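Local coordinates for testis-expressed protein 101 (Mus musculus, PDB 7BPS), which helps control sperm binding to the zona pellucida and sperm migration into the oviduct, probably through the adhesion molecule ADAM3, as a glycoprotein with two Ly6/uPAR domains, at residues F23-K28 with A56-V61; V9-S14 with G154-T159. All coordinates share one frame; numbering follows the deposited sequence.

Contact 1 (F23-K28 with A56-V61); sequences FNWTSK and ASKSCV. With NAG (2-acetamido-2-deoxy-beta-D-glucopyranose), chain C; FUC (alpha-L-fucopyranose), chain B.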
loop_
_atom_site.group_PDB
_atom_site.type_symbol
_atom_site.label_atom_id
_atom_site.label_comp_id
_atom_site.label_asym_id
_atom_site.label_seq_id
_atom_site.Cartn_x
_atom_site.Cartn_y
_atom_site.Cartn_z
ATOM N N PHE A 23 3.416 13.241 5.462
ATOM C CA PHE A 23 2.474 13.062 4.326
ATOM C C PHE A 23 1.232 13.907 4.551
ATOM O O PHE A 23 0.531 13.660 5.542
ATOM C CB PHE A 23 2.057 11.601 4.170
ATOM C CG PHE A 23 1.429 11.285 2.844
ATOM C CD1 PHE A 23 0.068 11.426 2.655
ATOM C CD2 PHE A 23 2.203 10.821 1.791
ATOM C CE1 PHE A 23 -0.521 11.117 1.437
ATOM C CE2 PHE A 23 1.617 10.511 0.571
ATOM C CZ PHE A 23 0.251 10.651 0.402
ATOM N N ASN A 24 1.002 14.874 3.668
ATOM C CA ASN A 24 -0.221 15.719 3.633
ATOM C C ASN A 24 -1.210 15.139 2.601
ATOM O O ASN A 24 -0.970 15.313 1.396
ATOM C CB ASN A 24 0.108 17.188 3.334
ATOM C CG ASN A 24 -1.083 18.092 3.538
ATOM O OD1 ASN A 24 -2.211 17.608 3.590
ATOM N ND2 ASN A 24 -0.851 19.392 3.674
ATOM N N TRP A 25 -2.299 14.524 3.067
ATOM C CA TRP A 25 -3.336 13.846 2.236
ATOM C C TRP A 25 -4.527 14.773 1.901
ATOM O O TRP A 25 -5.389 14.359 1.100
ATOM C CB TRP A 25 -3.816 12.585 2.967
ATOM C CG TRP A 25 -4.408 11.535 2.084
ATOM C CD1 TRP A 25 -4.455 11.525 0.727
ATOM C CD2 TRP A 25 -4.984 10.295 2.522
ATOM N NE1 TRP A 25 -5.061 10.378 0.290
ATOM C CE2 TRP A 25 -5.390 9.604 1.365
ATOM C CE3 TRP A 25 -5.211 9.709 3.776
ATOM C CZ2 TRP A 25 -5.967 8.343 1.422
ATOM C CZ3 TRP A 25 -5.812 8.473 3.833
ATOM C CH2 TRP A 25 -6.178 7.798 2.667
ATOM N N THR A 26 -4.593 15.969 2.494
ATOM C CA THR A 26 -5.597 17.012 2.156
ATOM C C THR A 26 -5.505 17.332 0.655
ATOM O O THR A 26 -4.420 17.666 0.172
ATOM C CB THR A 26 -5.422 18.263 3.027
ATOM O OG1 THR A 26 -5.538 17.849 4.390
ATOM C CG2 THR A 26 -6.424 19.364 2.725
ATOM N N SER A 27 -6.627 17.220 -0.041
ATOM C CA SER A 27 -6.768 17.311 -1.516
ATOM C C SER A 27 -7.943 18.247 -1.848
ATOM O O SER A 27 -8.788 18.463 -0.970
ATOM C CB SER A 27 -6.980 15.929 -2.104
ATOM O OG SER A 27 -6.035 14.989 -1.603
ATOM N N LYS A 28 -8.001 18.741 -3.086
ATOM C CA LYS A 28 -9.062 19.644 -3.607
ATOM C C LYS A 28 -10.361 18.840 -3.703
ATOM O O LYS A 28 -10.262 17.650 -4.000
ATOM C CB LYS A 28 -8.740 20.169 -5.016
ATOM C CG LYS A 28 -7.277 20.479 -5.361
ATOM C CD LYS A 28 -6.797 21.888 -5.023
ATOM C CE LYS A 28 -6.677 22.801 -6.227
ATOM N NZ LYS A 28 -6.711 24.229 -5.830
ATOM N N ALA A 56 -1.977 6.447 -2.610
ATOM C CA ALA A 56 -3.037 7.221 -1.928
ATOM C C ALA A 56 -4.089 7.676 -2.948
ATOM O O ALA A 56 -3.753 8.417 -3.913
ATOM C CB ALA A 56 -2.445 8.393 -1.178
ATOM N N SER A 57 -5.328 7.254 -2.710
ATOM C CA SER A 57 -6.506 7.541 -3.554
ATOM C C SER A 57 -7.604 8.228 -2.735
ATOM O O SER A 57 -7.986 7.693 -1.691
ATOM C CB SER A 57 -7.029 6.295 -4.168
ATOM O OG SER A 57 -8.263 6.573 -4.768
ATOM N N LYS A 58 -8.090 9.369 -3.229
ATOM C CA LYS A 58 -9.364 9.993 -2.807
ATOM C C LYS A 58 -10.233 10.209 -4.052
ATOM O O LYS A 58 -9.703 10.634 -5.083
ATOM C CB LYS A 58 -9.087 11.287 -2.054
ATOM C CG LYS A 58 -8.463 11.083 -0.686
ATOM C CD LYS A 58 -8.588 12.297 0.198
ATOM C CE LYS A 58 -7.837 12.149 1.507
ATOM N NZ LYS A 58 -8.036 13.339 2.367
ATOM N N SER A 59 -11.522 9.875 -3.972
ATOM C CA SER A 59 -12.455 9.975 -5.119
ATOM C C SER A 59 -13.920 9.853 -4.696
ATOM O O SER A 59 -14.247 9.443 -3.546
ATOM C CB SER A 59 -12.113 8.961 -6.188
ATOM O OG SER A 59 -12.465 7.649 -5.800
ATOM N N CYS A 60 -14.769 10.259 -5.630
ATOM C CA CYS A 60 -16.179 9.848 -5.748
ATOM C C CYS A 60 -16.193 8.380 -6.123
ATOM O O CYS A 60 -15.329 7.976 -6.878
ATOM C CB CYS A 60 -16.880 10.669 -6.813
ATOM S SG CYS A 60 -16.802 12.440 -6.449
ATOM N N VAL A 61 -17.147 7.624 -5.601
ATOM C CA VAL A 61 -17.286 6.181 -5.942
ATOM C C VAL A 61 -18.769 5.806 -5.831
ATOM O O VAL A 61 -19.480 6.451 -5.039
ATOM C CB VAL A 61 -16.328 5.361 -5.053
ATOM C CG1 VAL A 61 -16.714 5.442 -3.578
ATOM C CG2 VAL A 61 -16.196 3.920 -5.538
HETATM C C1 NAG C . -1.892 20.372 3.930
HETATM C C2 NAG C . -1.701 21.105 5.283
HETATM C C3 NAG C . -2.915 22.023 5.546
HETATM C C4 NAG C . -3.078 22.985 4.381
HETATM C C5 NAG C . -3.286 22.156 3.100
HETATM C C6 NAG C . -3.585 23.116 1.955
HETATM C C7 NAG C . -0.383 20.283 7.267
HETATM C C8 NAG C . -0.404 19.427 8.510
HETATM N N2 NAG C . -1.480 20.220 6.454
HETATM O O3 NAG C . -2.800 22.809 6.738
HETATM O O4 NAG C . -4.153 23.916 4.652
HETATM O O5 NAG C . -2.148 21.289 2.838
HETATM O O6 NAG C . -3.201 22.561 0.700
HETATM O O7 NAG C . 0.593 21.007 7.046
HETATM C C1 FUC B . -3.101 23.133 -0.492
HETATM C C2 FUC B . -2.300 23.063 -1.771
HETATM C C3 FUC B . -2.076 21.570 -2.060
HETATM C C4 FUC B . -3.388 20.779 -2.085
HETATM C C5 FUC B . -4.470 21.248 -1.068
HETATM C C6 FUC B . -5.881 21.087 -1.619
HETATM O O2 FUC B . -1.100 23.830 -1.557
HETATM O O3 FUC B . -1.415 21.344 -3.316
HETATM O O4 FUC B . -3.888 20.756 -3.436
HETATM O O5 FUC B . -4.412 22.606 -0.590
HETATM O O HOH W 1 -4.787 10.765 -2.659
#
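Lys58 lies across the indole of Trp25, a contact best followed from CB outward. CB points toward the loop 23-28, and the chain, extended beyond CG, runs over the indole. CG comes 3.6 Å from Trp25 NE1. CD lies 3.9 Å from Trp25 O, with Ser27 OG little farther off. CE then sits over one face of the indole, 3.3 Å from the centroid of the five-membered ring and 1° off its normal, a CH-pi contact. NZ ends 4.3 Å from the same centroid, in cation-pi geometry, while it donates to Trp25 O at 3.1 Å. This is the first of the two tandem Ly6/uPAR domains: the loop, between helix 19-22 and strand 29-31, folds over strand 52-61, and a disulfide ties Cys60 to Cys32, just after strand 29-31. Trp25 O is gripped from both faces of its carbonyl plane, by NZ and by Ser27 OG (2.8 Å), which is also hydrogen-bonded to Ser10 OG. The ammonium also bonds to Gln8 OE1 and the backbone O of Asn94 and Lys96, which should help offset the cost of burying its charge. At the indole edge, NE1 donates in plane to a water 3.0 Å away. Ala56 CB touches both rings, lying nearer Trp25 NE1 than Phe23 CZ. Asn24 carries the N-linked glycan on ND2, while its OD1 accepts from Thr26 N to close an Asx turn.

Contact 2 (V9-S14 with G154-T159); sequences VSQTLS and GGMDAT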
loop_
_atom_site.group_PDB
_atom_site.type_symbol
_atom_site.label_atom_id
_atom_site.label_comp_id
_atom_site.label_asym_id
_atom_site.label_seq_id
_atom_site.Cartn_x
_atom_site.Cartn_y
_atom_site.Cartn_z
ATOM N N VAL A 9 -10.547 14.662 -4.002
ATOM C CA VAL A 9 -10.098 13.845 -5.172
ATOM C C VAL A 9 -8.584 14.053 -5.369
ATOM O O VAL A 9 -8.108 15.210 -5.353
ATOM C CB VAL A 9 -10.902 14.184 -6.441
ATOM C CG1 VAL A 9 -10.468 13.353 -7.642
ATOM C CG2 VAL A 9 -12.400 14.017 -6.203
ATOM N N SER A 10 -7.847 12.950 -5.451
ATOM C CA SER A 10 -6.385 12.904 -5.682
ATOM C C SER A 10 -5.965 11.451 -5.885
ATOM O O SER A 10 -6.557 10.565 -5.255
ATOM C CB SER A 10 -5.611 13.561 -4.578
ATOM O OG SER A 10 -6.048 13.085 -3.334
ATOM N N GLN A 11 -5.030 11.247 -6.803
ATOM C CA GLN A 11 -4.340 9.959 -7.013
ATOM C C GLN A 11 -2.859 10.297 -6.964
ATOM O O GLN A 11 -2.460 11.145 -7.784
ATOM C CB GLN A 11 -4.769 9.313 -8.336
ATOM C CG GLN A 11 -6.234 8.865 -8.352
ATOM C CD GLN A 11 -7.246 9.958 -8.632
ATOM O OE1 GLN A 11 -7.063 10.771 -9.521
ATOM N NE2 GLN A 11 -8.307 10.019 -7.838
ATOM N N THR A 12 -2.126 9.743 -5.995
ATOM C CA THR A 12 -0.665 9.970 -5.819
ATOM C C THR A 12 0.037 8.631 -5.609
ATOM O O THR A 12 -0.539 7.697 -5.011
ATOM C CB THR A 12 -0.369 10.944 -4.671
ATOM O OG1 THR A 12 -0.651 10.297 -3.423
ATOM C CG2 THR A 12 -1.185 12.220 -4.773
ATOM N N LEU A 13 1.235 8.557 -6.159
ATOM C CA LEU A 13 2.250 7.517 -5.938
ATOM C C LEU A 13 3.521 8.236 -5.489
ATOM O O LEU A 13 3.928 9.184 -6.141
ATOM C CB LEU A 13 2.487 6.775 -7.259
ATOM C CG LEU A 13 1.280 6.097 -7.921
ATOM C CD1 LEU A 13 1.596 5.715 -9.358
ATOM C CD2 LEU A 13 0.824 4.871 -7.154
ATOM N N SER A 14 4.157 7.773 -4.431
ATOM C CA SER A 14 5.408 8.383 -3.920
ATOM C C SER A 14 6.206 7.377 -3.102
ATOM O O SER A 14 5.629 6.374 -2.593
ATOM C CB SER A 14 5.129 9.616 -3.114
ATOM O OG SER A 14 4.233 9.346 -2.040
ATOM N N GLY A 154 -9.264 3.058 -10.360
ATOM C CA GLY A 154 -9.305 4.230 -9.477
ATOM C C GLY A 154 -8.352 5.302 -9.925
ATOM O O GLY A 154 -8.097 6.190 -9.098
ATOM N N GLY A 155 -7.863 5.249 -11.172
ATOM C CA GLY A 155 -6.827 6.176 -11.674
ATOM C C GLY A 155 -5.490 5.954 -10.954
ATOM O O GLY A 155 -4.683 6.906 -10.873
ATOM N N MET A 156 -5.244 4.727 -10.469
ATOM C CA MET A 156 -4.114 4.385 -9.574
ATOM C C MET A 156 -3.216 3.328 -10.207
ATOM O O MET A 156 -2.465 2.722 -9.413
ATOM C CB MET A 156 -4.614 3.777 -8.252
ATOM C CG MET A 156 -5.240 4.756 -7.311
ATOM S SD MET A 156 -4.189 6.201 -7.050
ATOM C CE MET A 156 -2.951 5.419 -6.020
ATOM N N ASP A 157 -3.256 3.136 -11.532
ATOM C CA ASP A 157 -2.543 2.038 -12.243
ATOM C C ASP A 157 -1.035 2.185 -12.009
ATOM O O ASP A 157 -0.512 3.292 -12.237
ATOM C CB ASP A 157 -2.877 2.033 -13.737
ATOM C CG ASP A 157 -4.360 1.923 -14.019
ATOM O OD1 ASP A 157 -4.816 0.812 -14.304
ATOM O OD2 ASP A 157 -5.025 2.948 -13.961
ATOM N N ALA A 158 -0.379 1.132 -11.514
ATOM C CA ALA A 158 1.015 1.174 -11.027
ATOM C C ALA A 158 1.592 -0.235 -10.882
ATOM O O ALA A 158 0.800 -1.174 -10.771
ATOM C CB ALA A 158 1.012 1.904 -9.710
ATOM N N THR A 159 2.916 -0.380 -10.897
ATOM C CA THR A 159 3.641 -1.586 -10.425
ATOM C C THR A 159 4.618 -1.188 -9.305
ATOM O O THR A 159 5.252 -0.098 -9.379
ATOM C CB THR A 159 4.585 -2.270 -11.423
ATOM O OG1 THR A 159 5.058 -1.359 -12.409
ATOM C CG2 THR A 159 3.997 -3.472 -12.091
#
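Gln11 packs on Met156, with Gln11 CB lying 3.4 Å from Met156 SD. Beyond it, Gln11 CG nestles against the turn, 3.3 Å from Gly154 O and nearly as close to Gly155 O, so the glutamine presents its aliphatic part to two backbone carbonyls. Its chain bends at chi2 (81°), which swings CD off the line of the first two carbons; the carboxamide forms no hydrogen bond to the turn. The methionine is bent as well, and chi3 of -73° sets CE where it lies 3.5 Å from Thr12 O and 4.0 Å from Leu13 CD2. The side chains of Leu13 and Met156 run past one another in opposite directions. Farther along, both leucine methyls reach Ala158, CD1 standing 3.9 Å from its CB. No hydrogen bond joins the segments: the two Ly6/uPAR domains, each built on its own antiparallel sheet, meet here through side chains and carbonyls, strand 6-16 of one against the turn that leads into strand 158-163 of the other. The directions of the touching parts differ by just 17°, yet Gln11 CA and Met156 CA remain 6.1 Å apart. In the next shell, Gly154 and Gly155 both have positive phi, a backbone conformation consistent with the curl that brings their carbonyls to the glutamine. Strand 6-16 is held in turn by backbone hydrogen bonds to its neighbour 52-61, Thr12 with Ala56 and Ser14 with Val54. On the other domain, Ala158 is backbone hydrogen-bonded to Phe151 of strand 143-152. Thr12, whose CB points away from the turn, packs on Ala56 and Phe23.

In the fold
Strand 6-16 connects the two sites: it pairs with strand 52-61 of contact 1 and supplies one side of contact 2, and the contact centres are about 10 Å apart. Ser10 forms the most direct tie, with its OG 2.6 Å from Ser27 OG and its O 2.8 Å from Lys58 N, both probable hydrogen bonds. Contact 1 lies within the first domain, whereas contact 2 packs that domain's sheet against the second domain through side chains and carbonyls; in sequence, 23-28 and 56-61 fall inside the long span closed by 9-14 and 154-159. The sugars at Asn24 stay outside contact 2, the fucose about 9 Å from the side chain of Thr12.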